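Local structure of maltose/maltodextrin-binding protein (Thermus thermophilus, 2GH9) at residues Leu231-Ala243 with Val297-Ser309. The protein binds maltotriose and, as a periplasmic maltodextrin-binding protein, probably delivers such sugars to a membrane transporter for uptake. Residues are numbered along the deposited sequence; the frame is centred on the assembly and turned at random.
Sequences LNGPWALGDYKKA and VAFNQAGGRIPVS. With GLC (alpha-D-glucopyranose), chain B; GLC (alpha-D-glucopyranose), chain C.
Arg305 lays its guanidinium against the CB of Trp235 and reaches the sugar beyond. Its CB starts an extended chain: CG packs against the backbone of Pro234 and Trp235, 4.0 Å from Trp235 N, and NE passes Trp235 CB while forming a salt bridge with Glu13. The guanidinium then lies flat against that methylene, with Trp235 CB 3.3 Å above its plane and over its centre. At the tip the two terminal nitrogens part: NH1 donates to O3 of the chain B glucose and also meets Glu113, whereas NH2 donates to O2 of the same glucose, an oxygen lying at the guanidinium edge and in its plane. Arginine suits this place because one flat group can serve two acidic residues and two neighbouring hydroxyls. The CG of Trp235 falls between its backbone N and carbonyl carbon (chi1 54°), turning the indole away from Arg305 and against both glucoses, whose nearest carbons lie over one face, offset toward the rim. This is the aromatic platform of a carbohydrate site, set in the ligand cleft of a periplasmic-binding-protein fold; Gly233 CA backs the other face. Replacing the indole with an alanine side chain is likely to strip both glucoses of the flat surface they lie against. Farther from the sugar, Gly238 CA comes within 3.6 Å of Gly303 CA; a CB on Gly238 would press on Gly303 CA and Ala302 O. Nearby, Lys241 is long enough to reach the C-terminal end of helix 293-302, where its charged NZ donates to Gln301 O (2.9 Å) and Gly303 O (2.8 Å), approaching each from above its carbonyl plane.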
ATOM      1  N   LEU A 231       5.211   5.203 -10.779  1.00 22.06           N
ATOM      2  CA  LEU A 231       4.383   5.461  -9.622  1.00 21.58           C
ATOM      3  C   LEU A 231       4.360   4.131  -8.856  1.00 21.20           C
ATOM      4  O   LEU A 231       3.743   3.156  -9.297  1.00 22.45           O
ATOM      5  CB  LEU A 231       2.982   5.891 -10.046  1.00 21.59           C
ATOM      6  CG  LEU A 231       2.008   6.271  -8.931  1.00 21.70           C
ATOM      7  CD1 LEU A 231       2.492   7.467  -8.074  1.00 21.49           C
ATOM      8  CD2 LEU A 231       0.624   6.544  -9.494  1.00 22.61           C
ATOM      9  N   ASN A 232       5.074   4.090  -7.732  1.00 20.32           N
ATOM     10  CA  ASN A 232       5.156   2.889  -6.894  1.00 19.79           C
ATOM     11  C   ASN A 232       5.543   3.275  -5.448  1.00 18.81           C
ATOM     12  O   ASN A 232       5.877   4.418  -5.175  1.00 17.70           O
ATOM     13  CB  ASN A 232       6.184   1.919  -7.491  1.00 19.51           C
ATOM     14  CG  ASN A 232       5.923   0.471  -7.112  1.00 20.73           C
ATOM     15  OD1 ASN A 232       4.931   0.146  -6.443  1.00 17.88           O
ATOM     16  ND2 ASN A 232       6.797  -0.424  -7.582  1.00 20.13           N
ATOM     17  N   GLY A 233       5.504   2.298  -4.550  1.00 19.10           N
ATOM     18  CA  GLY A 233       5.757   2.516  -3.151  1.00 19.22           C
ATOM     19  C   GLY A 233       7.000   1.830  -2.620  1.00 19.31           C
ATOM     20  O   GLY A 233       7.689   1.092  -3.348  1.00 19.45           O
ATOM     21  N   PRO A 234       7.280   2.055  -1.331  1.00 18.99           N
ATOM     22  CA  PRO A 234       8.565   1.667  -0.740  1.00 19.75           C
ATOM     23  C   PRO A 234       8.797   0.148  -0.662  1.00 19.94           C
ATOM     24  O   PRO A 234       9.933  -0.284  -0.508  1.00 19.92           O
ATOM     25  CB  PRO A 234       8.518   2.317   0.655  1.00 19.81           C
ATOM     26  CG  PRO A 234       7.093   2.504   0.942  1.00 18.79           C
ATOM     27  CD  PRO A 234       6.419   2.748  -0.359  1.00 18.03           C
ATOM     28  N   TRP A 235       7.726  -0.631  -0.769  1.00 19.93           N
ATOM     29  CA  TRP A 235       7.815  -2.083  -0.895  1.00 20.51           C
ATOM     30  C   TRP A 235       8.659  -2.560  -2.066  1.00 20.74           C
ATOM     31  O   TRP A 235       9.054  -3.732  -2.089  1.00 21.73           O
ATOM     32  CB  TRP A 235       6.413  -2.722  -1.028  1.00 19.97           C
ATOM     33  CG  TRP A 235       5.619  -2.142  -2.134  1.00 19.83           C
ATOM     34  CD1 TRP A 235       5.670  -2.471  -3.464  1.00 19.50           C
ATOM     35  CD2 TRP A 235       4.672  -1.089  -2.013  1.00 18.40           C
ATOM     36  NE1 TRP A 235       4.795  -1.668  -4.180  1.00 20.87           N
ATOM     37  CE2 TRP A 235       4.175  -0.814  -3.306  1.00 17.48           C
ATOM     38  CE3 TRP A 235       4.191  -0.339  -0.928  1.00 20.05           C
ATOM     39  CZ2 TRP A 235       3.194   0.150  -3.537  1.00 19.09           C
ATOM     40  CZ3 TRP A 235       3.216   0.612  -1.162  1.00 19.10           C
ATOM     41  CH2 TRP A 235       2.740   0.856  -2.463  1.00 19.24           C
ATOM     42  N   ALA A 236       8.879  -1.685  -3.054  1.00 21.35           N
ATOM     43  CA  ALA A 236       9.595  -2.021  -4.292  1.00 21.41           C
ATOM     44  C   ALA A 236      11.097  -1.668  -4.209  1.00 22.03           C
ATOM     45  O   ALA A 236      11.885  -2.097  -5.051  1.00 21.90           O
ATOM     46  CB  ALA A 236       8.948  -1.283  -5.471  1.00 20.15           C
ATOM     47  N   LEU A 237      11.468  -0.899  -3.185  1.00 22.80           N
ATOM     48  CA  LEU A 237      12.795  -0.319  -3.060  1.00 23.96           C
ATOM     49  C   LEU A 237      13.886  -1.329  -2.766  1.00 25.29           C
ATOM     50  O   LEU A 237      15.016  -1.111  -3.182  1.00 24.90           O
ATOM     51  CB  LEU A 237      12.811   0.788  -2.006  1.00 24.34           C
ATOM     52  CG  LEU A 237      12.019   2.034  -2.388  1.00 24.16           C
ATOM     53  CD1 LEU A 237      12.080   3.136  -1.328  1.00 22.94           C
ATOM     54  CD2 LEU A 237      12.449   2.584  -3.753  1.00 24.45           C
ATOM     55  N   GLY A 238      13.548  -2.422  -2.072  1.00 25.68           N
ATOM     56  CA  GLY A 238      14.491  -3.503  -1.813  1.00 26.59           C
ATOM     57  C   GLY A 238      15.116  -4.001  -3.109  1.00 27.49           C
ATOM     58  O   GLY A 238      16.343  -4.069  -3.227  1.00 26.64           O
ATOM     59  N   ASP A 239      14.260  -4.310  -4.077  1.00 27.97           N
ATOM     60  CA  ASP A 239      14.703  -4.804  -5.383  1.00 29.30           C
ATOM     61  C   ASP A 239      15.374  -3.730  -6.227  1.00 29.40           C
ATOM     62  O   ASP A 239      16.274  -4.053  -6.997  1.00 30.00           O
ATOM     63  CB  ASP A 239      13.550  -5.437  -6.147  1.00 29.69           C
ATOM     64  CG  ASP A 239      12.980  -6.664  -5.448  1.00 32.33           C
ATOM     65  OD1 ASP A 239      13.781  -7.518  -5.020  1.00 34.11           O
ATOM     66  OD2 ASP A 239      11.733  -6.794  -5.355  1.00 35.25           O
ATOM     67  N   TYR A 240      14.975  -2.461  -6.060  1.00 29.73           N
ATOM     68  CA  TYR A 240      15.684  -1.335  -6.697  1.00 29.80           C
ATOM     69  C   TYR A 240      17.075  -1.078  -6.096  1.00 30.60           C
ATOM     70  O   TYR A 240      18.021  -0.774  -6.844  1.00 30.62           O
ATOM     71  CB  TYR A 240      14.867  -0.016  -6.677  1.00 28.81           C
ATOM     72  CG  TYR A 240      13.471  -0.092  -7.276  1.00 27.91           C
ATOM     73  CD1 TYR A 240      13.072  -1.182  -8.062  1.00 27.17           C
ATOM     74  CD2 TYR A 240      12.554   0.938  -7.070  1.00 26.20           C
ATOM     75  CE1 TYR A 240      11.793  -1.269  -8.588  1.00 27.94           C
ATOM     76  CE2 TYR A 240      11.265   0.868  -7.609  1.00 28.23           C
ATOM     77  CZ  TYR A 240      10.894  -0.238  -8.364  1.00 27.60           C
ATOM     78  OH  TYR A 240       9.632  -0.336  -8.899  1.00 27.36           O
ATOM     79  N   LYS A 241      17.196  -1.147  -4.765  1.00 31.03           N
ATOM     80  CA  LYS A 241      18.500  -1.055  -4.104  1.00 32.05           C
ATOM     81  C   LYS A 241      19.394  -2.215  -4.572  1.00 32.98           C
ATOM     82  O   LYS A 241      20.567  -2.013  -4.889  1.00 33.63           O
ATOM     83  CB  LYS A 241      18.377  -1.075  -2.566  1.00 31.70           C
ATOM     84  CG  LYS A 241      17.727   0.136  -1.922  1.00 31.66           C
ATOM     85  CD  LYS A 241      17.458  -0.098  -0.424  1.00 31.00           C
ATOM     86  CE  LYS A 241      17.050   1.198   0.279  1.00 30.13           C
ATOM     87  NZ  LYS A 241      16.763   1.029   1.739  1.00 28.90           N
ATOM     88  N   LYS A 242      18.830  -3.416  -4.638  1.00 34.45           N
ATOM     89  CA  LYS A 242      19.578  -4.620  -5.041  1.00 35.09           C
ATOM     90  C   LYS A 242      20.059  -4.569  -6.494  1.00 35.76           C
ATOM     91  O   LYS A 242      21.167  -5.024  -6.804  1.00 35.76           O
ATOM     92  CB  LYS A 242      18.743  -5.876  -4.815  1.00 35.25           C
ATOM     93  CG  LYS A 242      19.502  -7.191  -5.007  1.00 35.87           C
ATOM     94  CD  LYS A 242      18.599  -8.404  -4.742  1.00 36.59           C
ATOM     95  CE  LYS A 242      19.134  -9.663  -5.431  1.00 38.96           C
ATOM     96  NZ  LYS A 242      18.351 -10.909  -5.131  1.00 40.27           N
ATOM     97  N   ALA A 243      19.237  -4.000  -7.377  1.00 36.00           N
ATOM     98  CA  ALA A 243      19.630  -3.783  -8.768  1.00 35.84           C
ATOM     99  C   ALA A 243      20.456  -2.498  -8.927  1.00 35.98           C
ATOM    100  O   ALA A 243      20.747  -2.085 -10.044  1.00 36.94           O
ATOM    101  CB  ALA A 243      18.405  -3.748  -9.672  1.00 35.69           C
ATOM    102  N   VAL A 297      14.250  -0.515  11.744  1.00 26.99           N
ATOM    103  CA  VAL A 297      15.306   0.199  11.029  1.00 26.93           C
ATOM    104  C   VAL A 297      15.968  -0.729  10.023  1.00 26.27           C
ATOM    105  O   VAL A 297      16.137  -0.355   8.872  1.00 26.49           O
ATOM    106  CB  VAL A 297      16.395   0.845  11.978  1.00 27.07           C
ATOM    107  CG1 VAL A 297      17.611   1.301  11.174  1.00 27.70           C
ATOM    108  CG2 VAL A 297      15.846   2.033  12.729  1.00 28.19           C
ATOM    109  N   ALA A 298      16.304  -1.945  10.453  1.00 25.47           N
ATOM    110  CA  ALA A 298      16.895  -2.948   9.579  1.00 25.10           C
ATOM    111  C   ALA A 298      16.016  -3.221   8.363  1.00 24.18           C
ATOM    112  O   ALA A 298      16.489  -3.236   7.227  1.00 23.07           O
ATOM    113  CB  ALA A 298      17.123  -4.236  10.353  1.00 25.74           C
ATOM    114  N   PHE A 299      14.723  -3.400   8.601  1.00 23.10           N
ATOM    115  CA  PHE A 299      13.802  -3.636   7.499  1.00 23.21           C
ATOM    116  C   PHE A 299      13.818  -2.458   6.517  1.00 21.98           C
ATOM    117  O   PHE A 299      13.826  -2.672   5.326  1.00 22.93           O
ATOM    118  CB  PHE A 299      12.393  -3.900   8.044  1.00 22.54           C
ATOM    119  CG  PHE A 299      11.421  -4.445   7.024  1.00 23.09           C
ATOM    120  CD1 PHE A 299      11.551  -5.742   6.539  1.00 21.60           C
ATOM    121  CD2 PHE A 299      10.355  -3.676   6.575  1.00 21.87           C
ATOM    122  CE1 PHE A 299      10.648  -6.262   5.640  1.00 23.63           C
ATOM    123  CE2 PHE A 299       9.412  -4.212   5.651  1.00 22.73           C
ATOM    124  CZ  PHE A 299       9.550  -5.490   5.201  1.00 21.64           C
ATOM    125  N   ASN A 300      13.831  -1.223   7.005  1.00 23.06           N
ATOM    126  CA  ASN A 300      13.876  -0.056   6.120  1.00 23.06           C
ATOM    127  C   ASN A 300      15.141  -0.058   5.292  1.00 23.70           C
ATOM    128  O   ASN A 300      15.126   0.244   4.097  1.00 23.18           O
ATOM    129  CB  ASN A 300      13.772   1.245   6.917  1.00 23.42           C
ATOM    130  CG  ASN A 300      13.983   2.503   6.044  1.00 22.97           C
ATOM    131  OD1 ASN A 300      15.084   2.989   5.933  1.00 22.71           O
ATOM    132  ND2 ASN A 300      12.925   2.975   5.389  1.00 20.90           N
ATOM    133  N   GLN A 301      16.247  -0.420   5.929  1.00 23.74           N
ATOM    134  CA  GLN A 301      17.539  -0.390   5.260  1.00 24.46           C
ATOM    135  C   GLN A 301      17.622  -1.457   4.193  1.00 25.05           C
ATOM    136  O   GLN A 301      18.122  -1.185   3.106  1.00 25.81           O
ATOM    137  CB  GLN A 301      18.674  -0.476   6.284  1.00 25.11           C
ATOM    138  CG  GLN A 301      18.707   0.759   7.196  1.00 24.90           C
ATOM    139  CD  GLN A 301      18.854   2.059   6.417  1.00 28.55           C
ATOM    140  OE1 GLN A 301      17.888   2.836   6.267  1.00 30.77           O
ATOM    141  NE2 GLN A 301      20.064   2.312   5.910  1.00 25.67           N
ATOM    142  N   ALA A 302      17.041  -2.627   4.466  1.00 25.25           N
ATOM    143  CA  ALA A 302      16.977  -3.726   3.494  1.00 24.78           C
ATOM    144  C   ALA A 302      16.084  -3.399   2.302  1.00 25.07           C
ATOM    145  O   ALA A 302      16.391  -3.765   1.141  1.00 24.73           O
ATOM    146  CB  ALA A 302      16.452  -4.965   4.172  1.00 25.64           C
ATOM    147  N   GLY A 303      14.977  -2.718   2.596  1.00 24.37           N
ATOM    148  CA  GLY A 303      13.965  -2.388   1.598  1.00 24.00           C
ATOM    149  C   GLY A 303      13.712  -0.899   1.508  1.00 23.70           C
ATOM    150  O   GLY A 303      14.447  -0.170   0.815  1.00 23.98           O
ATOM    151  N   GLY A 304      12.664  -0.446   2.182  1.00 22.81           N
ATOM    152  CA  GLY A 304      12.364   0.972   2.252  1.00 22.44           C
ATOM    153  C   GLY A 304      11.091   1.451   2.919  1.00 21.88           C
ATOM    154  O   GLY A 304      10.839   2.663   2.960  1.00 22.05           O
ATOM    155  N   ARG A 305      10.276   0.545   3.439  1.00 21.64           N
ATOM    156  CA  ARG A 305       9.037   0.952   4.116  1.00 21.80           C
ATOM    157  C   ARG A 305       9.389   1.673   5.422  1.00 22.28           C
ATOM    158  O   ARG A 305      10.414   1.393   6.038  1.00 23.11           O
ATOM    159  CB  ARG A 305       8.122  -0.249   4.399  1.00 21.11           C
ATOM    160  CG  ARG A 305       7.814  -1.079   3.164  1.00 20.66           C
ATOM    161  CD  ARG A 305       6.824  -2.113   3.473  1.00 19.57           C
ATOM    162  NE  ARG A 305       6.965  -3.301   2.636  1.00 18.62           N
ATOM    163  CZ  ARG A 305       5.959  -3.941   2.064  1.00 16.86           C
ATOM    164  NH1 ARG A 305       4.699  -3.518   2.199  1.00 19.91           N
ATOM    165  NH2 ARG A 305       6.201  -5.020   1.352  1.00 18.02           N
ATOM    166  N   ILE A 306       8.562   2.624   5.803  1.00 22.18           N
ATOM    167  CA  ILE A 306       8.950   3.597   6.837  1.00 22.96           C
ATOM    168  C   ILE A 306       8.494   3.102   8.208  1.00 23.13           C
ATOM    169  O   ILE A 306       7.326   2.785   8.373  1.00 23.47           O
ATOM    170  CB  ILE A 306       8.351   4.988   6.534  1.00 23.29           C
ATOM    171  CG1 ILE A 306       8.666   5.410   5.079  1.00 22.86           C
ATOM    172  CG2 ILE A 306       8.837   6.071   7.556  1.00 21.70           C
ATOM    173  CD1 ILE A 306      10.140   5.197   4.658  1.00 22.33           C
ATOM    174  N   PRO A 307       9.406   3.021   9.197  1.00 23.55           N
ATOM    175  CA  PRO A 307       8.953   2.658  10.563  1.00 24.05           C
ATOM    176  C   PRO A 307       7.805   3.513  11.100  1.00 24.33           C
ATOM    177  O   PRO A 307       7.756   4.717  10.848  1.00 24.41           O
ATOM    178  CB  PRO A 307      10.211   2.867  11.416  1.00 24.03           C
ATOM    179  CG  PRO A 307      11.328   2.590  10.459  1.00 23.96           C
ATOM    180  CD  PRO A 307      10.865   3.187   9.143  1.00 23.47           C
ATOM    181  N   VAL A 308       6.867   2.888  11.808  1.00 25.50           N
ATOM    182  CA  VAL A 308       5.828   3.641  12.506  1.00 26.59           C
ATOM    183  C   VAL A 308       6.252   3.964  13.968  1.00 27.50           C
ATOM    184  O   VAL A 308       5.494   4.582  14.720  1.00 27.05           O
ATOM    185  CB  VAL A 308       4.467   2.926  12.472  1.00 26.84           C
ATOM    186  CG1 VAL A 308       3.981   2.792  11.002  1.00 26.47           C
ATOM    187  CG2 VAL A 308       4.556   1.588  13.142  1.00 26.89           C
ATOM    188  N   SER A 309       7.451   3.528  14.347  1.00 28.34           N
ATOM    189  CA  SER A 309       8.054   3.927  15.625  1.00 29.63           C
ATOM    190  C   SER A 309       8.566   5.364  15.518  1.00 30.08           C
ATOM    191  O   SER A 309       9.466   5.642  14.736  1.00 28.90           O
ATOM    192  CB  SER A 309       9.200   2.977  15.991  1.00 29.47           C
ATOM    193  OG  SER A 309      10.016   3.478  17.037  1.00 29.35           O
TER
HETATM  194  C1  GLC B   1       3.988  -6.971  -2.911  1.00 20.95           C
HETATM  195  C2  GLC B   1       4.314  -5.970  -1.805  1.00 18.57           C
HETATM  196  C3  GLC B   1       3.045  -5.266  -1.365  1.00 16.80           C
HETATM  197  C4  GLC B   1       2.393  -4.583  -2.578  1.00 16.49           C
HETATM  198  C5  GLC B   1       2.083  -5.600  -3.688  1.00 18.76           C
HETATM  199  C6  GLC B   1       1.596  -4.902  -4.972  1.00 19.24           C
HETATM  200  O1  GLC B   1       3.228  -8.035  -2.343  1.00 25.38           O
HETATM  201  O2  GLC B   1       4.970  -6.624  -0.697  1.00 17.50           O
HETATM  202  O3  GLC B   1       3.299  -4.312  -0.320  1.00 17.32           O
HETATM  203  O4  GLC B   1       1.131  -4.071  -2.187  1.00 17.46           O
HETATM  204  O5  GLC B   1       3.260  -6.351  -3.979  1.00 19.78           O
HETATM  205  O6  GLC B   1       1.361  -5.844  -6.036  1.00 20.67           O
HETATM  206  C1  GLC C   2       0.972  -2.649  -2.326  1.00 15.32           C
HETATM  207  C2  GLC C   2       0.461  -2.094  -1.009  1.00 15.94           C
HETATM  208  C3  GLC C   2      -0.971  -2.615  -0.756  1.00 16.40           C
HETATM  209  C4  GLC C   2      -1.907  -2.378  -1.931  1.00 18.11           C
HETATM  210  C5  GLC C   2      -1.270  -2.885  -3.222  1.00 17.70           C
HETATM  211  C6  GLC C   2      -2.125  -2.509  -4.439  1.00 18.26           C
HETATM  212  O2  GLC C   2       1.307  -2.527   0.059  1.00 16.86           O
HETATM  213  O3  GLC C   2      -1.500  -2.031   0.415  1.00 16.48           O
HETATM  214  O4  GLC C   2      -3.164  -3.046  -1.699  1.00 19.54           O
HETATM  215  O5  GLC C   2       0.058  -2.337  -3.384  1.00 14.21           O
HETATM  216  O6  GLC C   2      -1.950  -3.424  -5.524  1.00 19.26           O
HETATM  217  O   HOH W   1      15.833   3.228   3.272  1.00 32.26           O